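Local coordinates for protein synthesis inhibitor, putative (Thermotoga maritima, PDB 2B33) that probably acts as a deaminase of the RutC (YjgF-like) family, assembles as a trimer and can bind calcium, at residues G57-E61 against R99-V103; N37-G43 against I131-K137; K86-T92 against A114-V120. One frame throughout, in Å; residues are numbered along the deposited sequence.

How the interactions relate
Of the contacting elements, strand 38-44 comes first along the chain; it pairs with strand 129-136 near the C terminus in interaction 2, closing a loop of 87 residues that holds both other contacts. Within that loop, helix 59-76 follows, and its first turn meets helix 97-108 in interaction 1. Strand 84-91 lies between those helices in sequence and pairs with strand 114-119 in interaction 3, so interactions 1 and 3 cross. They touch where Val100 and Asn101 pack on Phe117. Strands 129-136 and 84-91 are neighbours in the sheet, which joins interactions 2 and 3. Interactions 1 and 2 lie on opposite sides of the chain's centre, about 22 Å apart between centres.

Interaction 1 of 3, residues G57-E61 against R99-V103; sequences GTIEE and RVNEV
Glu60 and Ile59 carry the apolar side of this contact, meeting Val103, Val100 and Arg99 on the neighbouring helix. CB of Glu60 packs on CG2 of Val103 at 3.5 Å, the two side chains crossing at about a right angle. Ile59 turns CG1 to CG2 of Val100 (4.0 Å), while its other branch, CG2, sits over one face of the Arg99 guanidinium, displaced toward the rim, and also touches CB of that arginine. The segments join the first turn of helix 59-76 to the N-terminal half of helix 97-108, the two helices on one side of the YjgF-like sheet. That first turn opens with a capping box: Glu61 N donates to OG1 of the N-cap residue Thr58 over 3.3 Å, and Thr58 N returns a weak bond to Glu61 OE1. The charged groups meet on the more exposed side, without a direct salt bridge. A bend at chi2 (90°) brings the Glu60 carboxylate obliquely across the aliphatic part of Arg99, OE2 lying 3.4 Å from Arg99 CG. Carboxylate and guanidinium planes stand 84° apart, and OE1 is 4.6 Å from Arg99 NH1, well out of the guanidinium plane. A water links them instead, donating to Glu60 OE1 at 2.8 Å and accepting from Arg99 NH1. Glu102 OE1 stands 4.1 Å from Glu60 OE2, a like-charge approach that Arg99, beside Glu60, may partly offset; Glu102 has a long, weak ion pair with Arg106.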
ATOM      1  N   GLY A  57     -15.521 -13.584 -17.449  1.00 39.20           N
ATOM      2  CA  GLY A  57     -15.482 -13.089 -18.828  1.00 37.70           C
ATOM      3  C   GLY A  57     -14.133 -12.452 -19.126  1.00 36.38           C
ATOM      4  O   GLY A  57     -13.106 -12.966 -18.696  1.00 37.70           O
ATOM      5  N   THR A  58     -14.115 -11.330 -19.838  1.00 34.61           N
ATOM      6  CA  THR A  58     -12.841 -10.678 -20.186  1.00 33.94           C
ATOM      7  C   THR A  58     -12.281  -9.867 -19.022  1.00 33.07           C
ATOM      8  O   THR A  58     -12.990  -9.568 -18.059  1.00 33.43           O
ATOM      9  CB  THR A  58     -12.946  -9.742 -21.409  1.00 33.93           C
ATOM     10  OG1 THR A  58     -13.748  -8.596 -21.098  1.00 37.49           O
ATOM     11  CG2 THR A  58     -13.524 -10.478 -22.614  1.00 34.09           C
ATOM     12  N   ILE A  59     -11.004  -9.516 -19.115  1.00 32.34           N
ATOM     13  CA  ILE A  59     -10.357  -8.716 -18.075  1.00 32.00           C
ATOM     14  C   ILE A  59     -10.898  -7.273 -18.056  1.00 32.59           C
ATOM     15  O   ILE A  59     -10.848  -6.612 -17.016  1.00 32.86           O
ATOM     16  CB  ILE A  59      -8.796  -8.767 -18.182  1.00 31.45           C
ATOM     17  CG1 ILE A  59      -8.126  -8.296 -16.885  1.00 31.29           C
ATOM     18  CG2 ILE A  59      -8.269  -7.987 -19.398  1.00 32.04           C
ATOM     19  CD1 ILE A  59      -8.411  -9.150 -15.657  1.00 28.37           C
ATOM     20  N   GLU A  60     -11.411  -6.797 -19.192  1.00 32.59           N
ATOM     21  CA  GLU A  60     -12.045  -5.485 -19.258  1.00 33.72           C
ATOM     22  C   GLU A  60     -13.343  -5.482 -18.428  1.00 34.37           C
ATOM     23  O   GLU A  60     -13.599  -4.547 -17.678  1.00 33.83           O
ATOM     24  CB  GLU A  60     -12.322  -5.072 -20.707  1.00 33.28           C
ATOM     25  CG  GLU A  60     -11.068  -4.794 -21.572  1.00 32.42           C
ATOM     26  CD  GLU A  60     -10.516  -6.009 -22.333  1.00 31.57           C
ATOM     27  OE1 GLU A  60     -10.649  -7.170 -21.873  1.00 25.78           O
ATOM     28  OE2 GLU A  60      -9.923  -5.779 -23.408  1.00 31.93           O
ATOM     29  N   GLU A  61     -14.131  -6.546 -18.563  1.00 36.09           N
ATOM     30  CA  GLU A  61     -15.369  -6.732 -17.804  1.00 37.20           C
ATOM     31  C   GLU A  61     -15.106  -6.861 -16.302  1.00 36.01           C
ATOM     32  O   GLU A  61     -15.890  -6.369 -15.497  1.00 36.86           O
ATOM     33  CB  GLU A  61     -16.128  -7.958 -18.332  1.00 37.04           C
ATOM     34  CG  GLU A  61     -16.670  -7.756 -19.746  1.00 38.72           C
ATOM     35  CD  GLU A  61     -17.323  -8.987 -20.347  1.00 39.73           C
ATOM     36  OE1 GLU A  61     -17.176 -10.091 -19.782  1.00 47.48           O
ATOM     37  OE2 GLU A  61     -17.987  -8.842 -21.403  1.00 43.53           O
ATOM     38  N   ARG A  99      -4.865  -3.723 -21.320  1.00 37.93           N
ATOM     39  CA  ARG A  99      -6.335  -3.793 -21.267  1.00 37.80           C
ATOM     40  C   ARG A  99      -6.941  -3.233 -19.976  1.00 37.41           C
ATOM     41  O   ARG A  99      -8.022  -2.658 -20.012  1.00 36.87           O
ATOM     42  CB  ARG A  99      -6.813  -5.227 -21.511  1.00 37.59           C
ATOM     43  CG  ARG A  99      -6.589  -5.695 -22.949  1.00 37.47           C
ATOM     44  CD  ARG A  99      -6.860  -7.184 -23.110  1.00 38.46           C
ATOM     45  NE  ARG A  99      -5.851  -7.994 -22.416  1.00 39.20           N
ATOM     46  CZ  ARG A  99      -5.976  -9.288 -22.109  1.00 36.10           C
ATOM     47  NH1 ARG A  99      -7.062  -9.982 -22.417  1.00 38.15           N
ATOM     48  NH2 ARG A  99      -4.994  -9.901 -21.479  1.00 33.91           N
ATOM     49  N   VAL A 100      -6.259  -3.414 -18.844  1.00 37.76           N
ATOM     50  CA  VAL A 100      -6.715  -2.856 -17.571  1.00 36.80           C
ATOM     51  C   VAL A 100      -6.625  -1.333 -17.653  1.00 37.69           C
ATOM     52  O   VAL A 100      -7.561  -0.646 -17.255  1.00 37.30           O
ATOM     53  CB  VAL A 100      -5.902  -3.388 -16.341  1.00 37.60           C
ATOM     54  CG1 VAL A 100      -6.181  -2.552 -15.066  1.00 36.58           C
ATOM     55  CG2 VAL A 100      -6.217  -4.864 -16.071  1.00 36.68           C
ATOM     56  N   ASN A 101      -5.507  -0.821 -18.171  1.00 37.84           N
ATOM     57  CA  ASN A 101      -5.316   0.618 -18.353  1.00 38.47           C
ATOM     58  C   ASN A 101      -6.377   1.243 -19.250  1.00 38.42           C
ATOM     59  O   ASN A 101      -6.787   2.380 -19.022  1.00 37.59           O
ATOM     60  CB  ASN A 101      -3.932   0.938 -18.939  1.00 39.33           C
ATOM     61  CG  ASN A 101      -2.799   0.761 -17.939  1.00 41.58           C
ATOM     62  OD1 ASN A 101      -2.983   0.251 -16.838  1.00 49.29           O
ATOM     63  ND2 ASN A 101      -1.611   1.189 -18.331  1.00 48.51           N
ATOM     64  N   GLU A 102      -6.797   0.494 -20.268  1.00 37.94           N
ATOM     65  CA  GLU A 102      -7.812   0.932 -21.230  1.00 38.60           C
ATOM     66  C   GLU A 102      -9.127   1.245 -20.513  1.00 37.24           C
ATOM     67  O   GLU A 102      -9.707   2.307 -20.707  1.00 37.18           O
ATOM     68  CB  GLU A 102      -7.996  -0.174 -22.282  1.00 38.05           C
ATOM     69  CG  GLU A 102      -8.883   0.131 -23.472  1.00 42.03           C
ATOM     70  CD  GLU A 102      -8.864  -0.993 -24.515  1.00 42.95           C
ATOM     71  OE1 GLU A 102      -8.354  -2.101 -24.225  1.00 46.01           O
ATOM     72  OE2 GLU A 102      -9.362  -0.771 -25.636  1.00 54.82           O
ATOM     73  N   VAL A 103      -9.573   0.323 -19.664  1.00 36.35           N
ATOM     74  CA  VAL A 103     -10.798   0.505 -18.874  1.00 35.78           C
ATOM     75  C   VAL A 103     -10.575   1.546 -17.757  1.00 35.96           C
ATOM     76  O   VAL A 103     -11.443   2.370 -17.494  1.00 36.06           O
ATOM     77  CB  VAL A 103     -11.297  -0.838 -18.256  1.00 35.13           C
ATOM     78  CG1 VAL A 103     -12.567  -0.617 -17.439  1.00 35.40           C
ATOM     79  CG2 VAL A 103     -11.536  -1.894 -19.351  1.00 33.37           C
TER
HETATM   80  O   HOH W   1      -9.914  -9.606 -23.044  1.00 26.00           O

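Interaction 2 of 3, residues N37-G43 against I131-K137; sequences NMMFVSG and IEAIAVK
Met39 and Ala135 form a hydrogen-bonded pair in an antiparallel strand pairing central to the mixed sheet of this YjgF-like subunit. The tight part runs from Asn37 to Val41. Met39 N donates to Ala135 O over 2.8 Å, nearly straight at 172°, and Ala135 N returns a bond to Met39 O; Lys137 N to Asn37 O continues the register. On the face bearing Met38, Phe40, Ile134 and Val136, side chains lie alongside one another. Met38 turns at chi3 (66°), which brings its CE to 4.0 Å from Ile134 CG2, and Phe40 meets Ile134 obliquely, CD2 to CG1 at 3.8 Å. Phe40 of the third subunit also packs on Ile134. On the opposite face Val41 packs on Leu70 and Ala135 on Leu74 of helix 59-76, while Met39 reaches Phe79.

The regular bonding lapses towards Gly43. Beyond Val41 N to Ala133 O, Gly43 CA has a CA-H...O contact to Ile131 O. Ser42 and Gly43 stand against Glu132 alone, consistent with a beta bulge, before Ile131 bonds to Gln44. Glu132 turns its carboxylate to Ser116 of the second subunit. At this irregularity a water donates to Val41 O at 2.9 Å and to Ala133 O at 2.7 Å.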
ATOM      1  N   ASN A  37     -11.212  14.740   5.951  1.00 37.39           N
ATOM      2  CA  ASN A  37     -11.451  14.890   4.514  1.00 37.75           C
ATOM      3  C   ASN A  37     -10.869  13.741   3.677  1.00 36.35           C
ATOM      4  O   ASN A  37     -10.869  13.836   2.454  1.00 36.59           O
ATOM      5  CB  ASN A  37     -10.941  16.261   4.004  1.00 38.83           C
ATOM      6  CG  ASN A  37      -9.401  16.389   3.983  1.00 41.80           C
ATOM      7  OD1 ASN A  37      -8.663  15.495   4.402  1.00 42.23           O
ATOM      8  ND2 ASN A  37      -8.925  17.531   3.491  1.00 43.60           N
ATOM      9  N   MET A  38     -10.390  12.677   4.336  1.00 35.51           N
ATOM     10  CA  MET A  38      -9.769  11.521   3.675  1.00 34.11           C
ATOM     11  C   MET A  38     -10.599  10.243   3.718  1.00 33.39           C
ATOM     12  O   MET A  38     -11.207   9.951   4.736  1.00 30.96           O
ATOM     13  CB  MET A  38      -8.459  11.171   4.373  1.00 34.96           C
ATOM     14  CG  MET A  38      -7.400  12.249   4.364  1.00 32.82           C
ATOM     15  SD  MET A  38      -5.855  11.654   5.065  1.00 31.93           S
ATOM     16  CE  MET A  38      -5.320  10.391   3.891  1.00 30.39           C
ATOM     17  N   MET A  39     -10.563   9.465   2.633  1.00 34.07           N
ATOM     18  CA  MET A  39     -11.228   8.155   2.568  1.00 35.27           C
ATOM     19  C   MET A  39     -10.217   7.074   2.190  1.00 35.53           C
ATOM     20  O   MET A  39      -9.446   7.260   1.259  1.00 36.01           O
ATOM     21  CB  MET A  39     -12.375   8.132   1.555  1.00 35.56           C
ATOM     22  CG  MET A  39     -12.978   6.723   1.369  1.00 36.92           C
ATOM     23  SD  MET A  39     -14.367   6.579   0.251  1.00 36.83           S
ATOM     24  CE  MET A  39     -15.651   7.410   1.143  1.00 37.41           C
ATOM     25  N   PHE A  40     -10.256   5.944   2.892  1.00 35.35           N
ATOM     26  CA  PHE A  40      -9.392   4.804   2.618  1.00 35.58           C
ATOM     27  C   PHE A  40     -10.302   3.669   2.151  1.00 35.99           C
ATOM     28  O   PHE A  40     -11.025   3.106   2.956  1.00 37.75           O
ATOM     29  CB  PHE A  40      -8.638   4.397   3.881  1.00 35.68           C
ATOM     30  CG  PHE A  40      -7.675   5.442   4.390  1.00 34.70           C
ATOM     31  CD1 PHE A  40      -8.115   6.467   5.226  1.00 34.83           C
ATOM     32  CD2 PHE A  40      -6.326   5.384   4.059  1.00 34.13           C
ATOM     33  CE1 PHE A  40      -7.227   7.424   5.704  1.00 31.43           C
ATOM     34  CE2 PHE A  40      -5.431   6.338   4.536  1.00 32.55           C
ATOM     35  CZ  PHE A  40      -5.884   7.354   5.363  1.00 33.94           C
ATOM     36  N   VAL A  41     -10.274   3.348   0.859  1.00 35.24           N
ATOM     37  CA  VAL A  41     -11.132   2.305   0.291  1.00 35.88           C
ATOM     38  C   VAL A  41     -10.441   0.933   0.281  1.00 35.84           C
ATOM     39  O   VAL A  41      -9.257   0.820  -0.050  1.00 36.30           O
ATOM     40  CB  VAL A  41     -11.574   2.649  -1.155  1.00 36.30           C
ATOM     41  CG1 VAL A  41     -12.533   1.589  -1.695  1.00 36.90           C
ATOM     42  CG2 VAL A  41     -12.241   4.028  -1.210  1.00 38.06           C
ATOM     43  N   SER A  42     -11.210  -0.099   0.634  1.00 35.34           N
ATOM     44  CA  SER A  42     -10.741  -1.481   0.654  1.00 35.22           C
ATOM     45  C   SER A  42     -10.561  -2.002  -0.771  1.00 36.96           C
ATOM     46  O   SER A  42     -11.245  -1.560  -1.684  1.00 37.65           O
ATOM     47  CB  SER A  42     -11.752  -2.369   1.382  1.00 33.79           C
ATOM     48  OG  SER A  42     -11.733  -2.142   2.773  1.00 30.09           O
ATOM     49  N   GLY A  43      -9.647  -2.947  -0.950  1.00 37.20           N
ATOM     50  CA  GLY A  43      -9.386  -3.524  -2.268  1.00 37.30           C
ATOM     51  C   GLY A  43     -10.639  -4.179  -2.817  1.00 36.92           C
ATOM     52  O   GLY A  43     -11.230  -5.033  -2.160  1.00 37.27           O
ATOM     53  N   ILE A 131      -8.292  -3.712  -6.866  1.00 37.23           N
ATOM     54  CA  ILE A 131      -7.881  -2.309  -6.807  1.00 37.67           C
ATOM     55  C   ILE A 131      -8.364  -1.628  -5.519  1.00 37.27           C
ATOM     56  O   ILE A 131      -9.553  -1.656  -5.196  1.00 37.06           O
ATOM     57  CB  ILE A 131      -8.404  -1.506  -8.033  1.00 36.76           C
ATOM     58  CG1 ILE A 131      -7.975  -2.188  -9.344  1.00 35.63           C
ATOM     59  CG2 ILE A 131      -7.902  -0.049  -7.971  1.00 36.43           C
ATOM     60  CD1 ILE A 131      -8.530  -1.577 -10.623  1.00 38.69           C
ATOM     61  N   GLU A 132      -7.419  -1.026  -4.800  1.00 37.26           N
ATOM     62  CA  GLU A 132      -7.686  -0.261  -3.589  1.00 36.79           C
ATOM     63  C   GLU A 132      -7.325   1.173  -3.919  1.00 35.83           C
ATOM     64  O   GLU A 132      -6.690   1.430  -4.940  1.00 35.62           O
ATOM     65  CB  GLU A 132      -6.848  -0.745  -2.402  1.00 37.06           C
ATOM     66  CG  GLU A 132      -5.342  -0.555  -2.559  1.00 38.97           C
ATOM     67  CD  GLU A 132      -4.543  -0.959  -1.340  1.00 37.37           C
ATOM     68  OE1 GLU A 132      -5.100  -1.544  -0.388  1.00 40.24           O
ATOM     69  OE2 GLU A 132      -3.331  -0.675  -1.339  1.00 43.92           O
ATOM     70  N   ALA A 133      -7.716   2.102  -3.053  1.00 34.07           N
ATOM     71  CA  ALA A 133      -7.423   3.506  -3.277  1.00 34.07           C
ATOM     72  C   ALA A 133      -7.535   4.357  -2.015  1.00 33.90           C
ATOM     73  O   ALA A 133      -8.166   3.966  -1.036  1.00 33.34           O
ATOM     74  CB  ALA A 133      -8.362   4.064  -4.348  1.00 34.09           C
ATOM     75  N   ILE A 134      -6.882   5.515  -2.059  1.00 33.85           N
ATOM     76  CA  ILE A 134      -6.979   6.530  -1.011  1.00 33.63           C
ATOM     77  C   ILE A 134      -7.490   7.749  -1.755  1.00 34.04           C
ATOM     78  O   ILE A 134      -7.056   8.004  -2.880  1.00 34.12           O
ATOM     79  CB  ILE A 134      -5.629   6.852  -0.310  1.00 32.76           C
ATOM     80  CG1 ILE A 134      -5.117   5.615   0.441  1.00 35.16           C
ATOM     81  CG2 ILE A 134      -5.812   8.019   0.689  1.00 36.33           C
ATOM     82  CD1 ILE A 134      -3.696   5.712   0.982  1.00 34.18           C
ATOM     83  N   ALA A 135      -8.425   8.469  -1.138  1.00 33.83           N
ATOM     84  CA  ALA A 135      -9.015   9.673  -1.710  1.00 33.52           C
ATOM     85  C   ALA A 135      -8.972  10.787  -0.677  1.00 33.32           C
ATOM     86  O   ALA A 135      -8.999  10.525   0.524  1.00 31.64           O
ATOM     87  CB  ALA A 135     -10.445   9.406  -2.144  1.00 33.60           C
ATOM     88  N   VAL A 136      -8.861  12.019  -1.160  1.00 34.08           N
ATOM     89  CA  VAL A 136      -8.839  13.216  -0.318  1.00 35.69           C
ATOM     90  C   VAL A 136      -9.628  14.278  -1.073  1.00 36.09           C
ATOM     91  O   VAL A 136      -9.477  14.412  -2.290  1.00 35.70           O
ATOM     92  CB  VAL A 136      -7.402  13.735  -0.061  1.00 36.12           C
ATOM     93  CG1 VAL A 136      -7.415  14.874   0.961  1.00 36.76           C
ATOM     94  CG2 VAL A 136      -6.478  12.610   0.421  1.00 36.25           C
ATOM     95  N   LYS A 137     -10.459  15.030  -0.359  1.00 36.85           N
ATOM     96  CA  LYS A 137     -11.280  16.069  -0.983  1.00 38.21           C
ATOM     97  C   LYS A 137     -11.137  17.397  -0.248  1.00 39.27           C
ATOM     98  O   LYS A 137     -10.329  17.499   0.680  1.00 40.18           O
ATOM     99  CB  LYS A 137     -12.742  15.608  -1.076  1.00 38.56           C
ATOM    100  CG  LYS A 137     -13.564  15.611   0.217  1.00 37.96           C
ATOM    101  CD  LYS A 137     -14.987  15.078  -0.002  1.00 38.84           C
ATOM    102  CE  LYS A 137     -15.722  15.821  -1.124  1.00 40.90           C
ATOM    103  NZ  LYS A 137     -17.189  15.620  -1.102  1.00 43.93           N
TER
HETATM  104  O   HOH W   2      -7.097   2.546   0.952  1.00 34.19           O

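Interaction 3 of 3, residues K86-T92 against A114-V120; sequences KVTVFTT and ARSFVAV
Val89 points CG1 straight down on the Phe117 ring, 3.7 Å from its centroid and 13° off the normal, a CH-pi contact over the middle of the face. With chi1 at -159°, the Phe117 ring leans toward strand 84-91 and presents its face to that methyl. The Thr91 side chain runs at about a right angle to that of Phe117, its CG2 meeting CE1 obliquely at 3.7 Å. Phe117 CD2 in turn lies over the centre of the Arg115 guanidinium, which also makes a cation-pi contact with Tyr104. Val100 and Asn101 of helix 97-108 touch Phe117, so this face of the strand pair, with Val87, Val89, Thr91, Arg115 and Phe117, is the one the helix covers.

On the other face Phe90 and Val118 lie side by side, CD1 to CG2 at 3.8 Å, and Val120 CG1 reaches the same ring atom from further along. Lys86, bent at chi2 and chi4, lays CD against Ala114 CB (3.8 Å) and curls NZ back to Val87 O, 2.9 Å away and 57° out of the carbonyl plane. Ser116 N bonds that oxygen from the opposite face. Lys86 NZ also forms a salt bridge with Glu132 of the third subunit, whose carboxylate accepts from Ser116 OG too.

Backbone bonds alternate between the strands from Val87 N to Ala114 O through to Val120 N to Thr91 O. Two neighbouring parallel strands, joined through a helix packed on one face, make this the beta-alpha-beta crossover of 84-91, 97-108 and 114-119.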
ATOM      1  N   LYS A  86      -4.398   8.323  -4.799  1.00 36.06           N
ATOM      2  CA  LYS A  86      -3.502   7.196  -4.914  1.00 35.73           C
ATOM      3  C   LYS A  86      -4.311   5.931  -5.116  1.00 35.76           C
ATOM      4  O   LYS A  86      -5.297   5.701  -4.405  1.00 35.51           O
ATOM      5  CB  LYS A  86      -2.647   7.084  -3.651  1.00 36.08           C
ATOM      6  CG  LYS A  86      -1.660   5.912  -3.614  1.00 35.73           C
ATOM      7  CD  LYS A  86      -0.659   5.924  -4.758  1.00 35.09           C
ATOM      8  CE  LYS A  86       0.359   4.810  -4.608  1.00 36.64           C
ATOM      9  NZ  LYS A  86      -0.266   3.493  -4.736  1.00 35.55           N
ATOM     10  N   VAL A  87      -3.882   5.127  -6.083  1.00 34.94           N
ATOM     11  CA  VAL A  87      -4.515   3.854  -6.415  1.00 35.01           C
ATOM     12  C   VAL A  87      -3.423   2.775  -6.437  1.00 35.24           C
ATOM     13  O   VAL A  87      -2.267   3.064  -6.721  1.00 35.86           O
ATOM     14  CB  VAL A  87      -5.222   3.938  -7.802  1.00 35.08           C
ATOM     15  CG1 VAL A  87      -5.881   2.633  -8.162  1.00 37.03           C
ATOM     16  CG2 VAL A  87      -6.277   5.063  -7.812  1.00 32.82           C
ATOM     17  N   THR A  88      -3.784   1.547  -6.086  1.00 35.09           N
ATOM     18  CA  THR A  88      -2.861   0.419  -6.172  1.00 34.85           C
ATOM     19  C   THR A  88      -3.622  -0.712  -6.849  1.00 34.95           C
ATOM     20  O   THR A  88      -4.647  -1.154  -6.341  1.00 33.93           O
ATOM     21  CB  THR A  88      -2.304  -0.028  -4.799  1.00 35.10           C
ATOM     22  OG1 THR A  88      -1.562   1.038  -4.202  1.00 32.43           O
ATOM     23  CG2 THR A  88      -1.355  -1.211  -4.953  1.00 35.37           C
ATOM     24  N   VAL A  89      -3.125  -1.148  -8.006  1.00 34.96           N
ATOM     25  CA  VAL A  89      -3.724  -2.234  -8.764  1.00 34.44           C
ATOM     26  C   VAL A  89      -2.908  -3.492  -8.485  1.00 35.22           C
ATOM     27  O   VAL A  89      -1.677  -3.482  -8.621  1.00 34.65           O
ATOM     28  CB  VAL A  89      -3.678  -1.985 -10.294  1.00 34.77           C
ATOM     29  CG1 VAL A  89      -4.283  -3.164 -11.065  1.00 32.99           C
ATOM     30  CG2 VAL A  89      -4.404  -0.704 -10.670  1.00 33.97           C
ATOM     31  N   PHE A  90      -3.600  -4.565  -8.095  1.00 35.56           N
ATOM     32  CA  PHE A  90      -2.989  -5.870  -7.896  1.00 34.71           C
ATOM     33  C   PHE A  90      -3.568  -6.737  -8.987  1.00 35.30           C
ATOM     34  O   PHE A  90      -4.759  -6.614  -9.277  1.00 35.78           O
ATOM     35  CB  PHE A  90      -3.371  -6.478  -6.554  1.00 34.88           C
ATOM     36  CG  PHE A  90      -2.984  -5.645  -5.370  1.00 36.51           C
ATOM     37  CD1 PHE A  90      -1.675  -5.665  -4.888  1.00 37.37           C
ATOM     38  CD2 PHE A  90      -3.934  -4.860  -4.714  1.00 33.98           C
ATOM     39  CE1 PHE A  90      -1.309  -4.900  -3.781  1.00 39.88           C
ATOM     40  CE2 PHE A  90      -3.582  -4.095  -3.606  1.00 36.87           C
ATOM     41  CZ  PHE A  90      -2.265  -4.116  -3.136  1.00 36.89           C
ATOM     42  N   THR A  91      -2.733  -7.591  -9.590  1.00 35.37           N
ATOM     43  CA  THR A  91      -3.163  -8.552 -10.615  1.00 34.97           C
ATOM     44  C   THR A  91      -2.410  -9.861 -10.432  1.00 34.41           C
ATOM     45  O   THR A  91      -1.533  -9.959  -9.589  1.00 34.33           O
ATOM     46  CB  THR A  91      -2.930  -8.047 -12.080  1.00 35.21           C
ATOM     47  OG1 THR A  91      -1.548  -7.724 -12.286  1.00 34.80           O
ATOM     48  CG2 THR A  91      -3.762  -6.833 -12.363  1.00 41.57           C
ATOM     49  N   THR A  92      -2.794 -10.880 -11.185  1.00 34.61           N
ATOM     50  CA  THR A  92      -2.074 -12.158 -11.179  1.00 36.27           C
ATOM     51  C   THR A  92      -1.107 -12.240 -12.363  1.00 35.75           C
ATOM     52  O   THR A  92      -0.280 -13.145 -12.414  1.00 35.86           O
ATOM     53  CB  THR A  92      -3.030 -13.363 -11.181  1.00 35.43           C
ATOM     54  OG1 THR A  92      -4.031 -13.178 -12.191  1.00 37.56           O
ATOM     55  CG2 THR A  92      -3.690 -13.498  -9.819  1.00 38.70           C
ATOM     56  N   ALA A 114      -2.052   9.210  -8.490  1.00 35.10           N
ATOM     57  CA  ALA A 114      -0.795   8.465  -8.389  1.00 33.97           C
ATOM     58  C   ALA A 114      -1.165   6.989  -8.409  1.00 32.97           C
ATOM     59  O   ALA A 114      -2.277   6.633  -8.012  1.00 30.60           O
ATOM     60  CB  ALA A 114      -0.065   8.816  -7.113  1.00 33.65           C
ATOM     61  N   ARG A 115      -0.257   6.133  -8.881  1.00 33.47           N
ATOM     62  CA  ARG A 115      -0.561   4.712  -8.991  1.00 33.87           C
ATOM     63  C   ARG A 115       0.645   3.768  -8.955  1.00 33.04           C
ATOM     64  O   ARG A 115       1.753   4.141  -9.330  1.00 32.04           O
ATOM     65  CB  ARG A 115      -1.317   4.483 -10.306  1.00 33.29           C
ATOM     66  CG  ARG A 115      -1.917   3.101 -10.476  1.00 37.00           C
ATOM     67  CD  ARG A 115      -2.617   2.945 -11.807  1.00 39.10           C
ATOM     68  NE  ARG A 115      -1.685   2.930 -12.937  1.00 44.39           N
ATOM     69  CZ  ARG A 115      -2.025   2.693 -14.205  1.00 42.66           C
ATOM     70  NH1 ARG A 115      -3.292   2.432 -14.539  1.00 42.22           N
ATOM     71  NH2 ARG A 115      -1.090   2.712 -15.156  1.00 42.15           N
ATOM     72  N   SER A 116       0.397   2.553  -8.463  1.00 33.00           N
ATOM     73  CA  SER A 116       1.334   1.419  -8.514  1.00 32.32           C
ATOM     74  C   SER A 116       0.525   0.255  -9.075  1.00 31.32           C
ATOM     75  O   SER A 116      -0.630   0.060  -8.710  1.00 29.39           O
ATOM     76  CB  SER A 116       1.913   1.047  -7.151  1.00 32.38           C
ATOM     77  OG  SER A 116       2.947   1.927  -6.767  1.00 31.40           O
ATOM     78  N   PHE A 117       1.136  -0.496  -9.982  1.00 32.96           N
ATOM     79  CA  PHE A 117       0.507  -1.619 -10.647  1.00 34.00           C
ATOM     80  C   PHE A 117       1.495  -2.765 -10.459  1.00 35.55           C
ATOM     81  O   PHE A 117       2.604  -2.714 -11.002  1.00 36.89           O
ATOM     82  CB  PHE A 117       0.330  -1.264 -12.120  1.00 35.67           C
ATOM     83  CG  PHE A 117      -0.712  -2.075 -12.850  1.00 33.98           C
ATOM     84  CD1 PHE A 117      -0.591  -3.449 -12.996  1.00 40.28           C
ATOM     85  CD2 PHE A 117      -1.772  -1.439 -13.476  1.00 35.07           C
ATOM     86  CE1 PHE A 117      -1.539  -4.175 -13.701  1.00 38.64           C
ATOM     87  CE2 PHE A 117      -2.710  -2.155 -14.179  1.00 37.25           C
ATOM     88  CZ  PHE A 117      -2.597  -3.519 -14.298  1.00 38.73           C
ATOM     89  N   VAL A 118       1.109  -3.771  -9.670  1.00 36.24           N
ATOM     90  CA  VAL A 118       1.967  -4.933  -9.375  1.00 36.23           C
ATOM     91  C   VAL A 118       1.206  -6.237  -9.573  1.00 35.88           C
ATOM     92  O   VAL A 118      -0.020  -6.270  -9.455  1.00 36.29           O
ATOM     93  CB  VAL A 118       2.559  -4.883  -7.935  1.00 36.09           C
ATOM     94  CG1 VAL A 118       3.421  -3.660  -7.773  1.00 37.85           C
ATOM     95  CG2 VAL A 118       1.466  -4.910  -6.854  1.00 37.94           C
ATOM     96  N   ALA A 119       1.943  -7.304  -9.876  1.00 35.03           N
ATOM     97  CA  ALA A 119       1.355  -8.628 -10.086  1.00 35.75           C
ATOM     98  C   ALA A 119       1.766  -9.541  -8.937  1.00 35.44           C
ATOM     99  O   ALA A 119       2.949  -9.857  -8.785  1.00 34.90           O
ATOM    100  CB  ALA A 119       1.778  -9.224 -11.414  1.00 34.92           C
ATOM    101  N   VAL A 120       0.781  -9.941  -8.132  1.00 35.49           N
ATOM    102  CA  VAL A 120       0.997 -10.817  -6.975  1.00 35.35           C
ATOM    103  C   VAL A 120       0.758 -12.280  -7.373  1.00 34.98           C
ATOM    104  O   VAL A 120       0.406 -12.575  -8.515  1.00 33.13           O
ATOM    105  CB  VAL A 120       0.132 -10.403  -5.745  1.00 35.70           C
ATOM    106  CG1 VAL A 120       0.417  -8.964  -5.360  1.00 34.29           C
ATOM    107  CG2 VAL A 120      -1.374 -10.625  -5.979  1.00 37.39           C
TER
HETATM  108  O   HOH W   3       0.351 -14.776 -10.223  1.00 29.89           O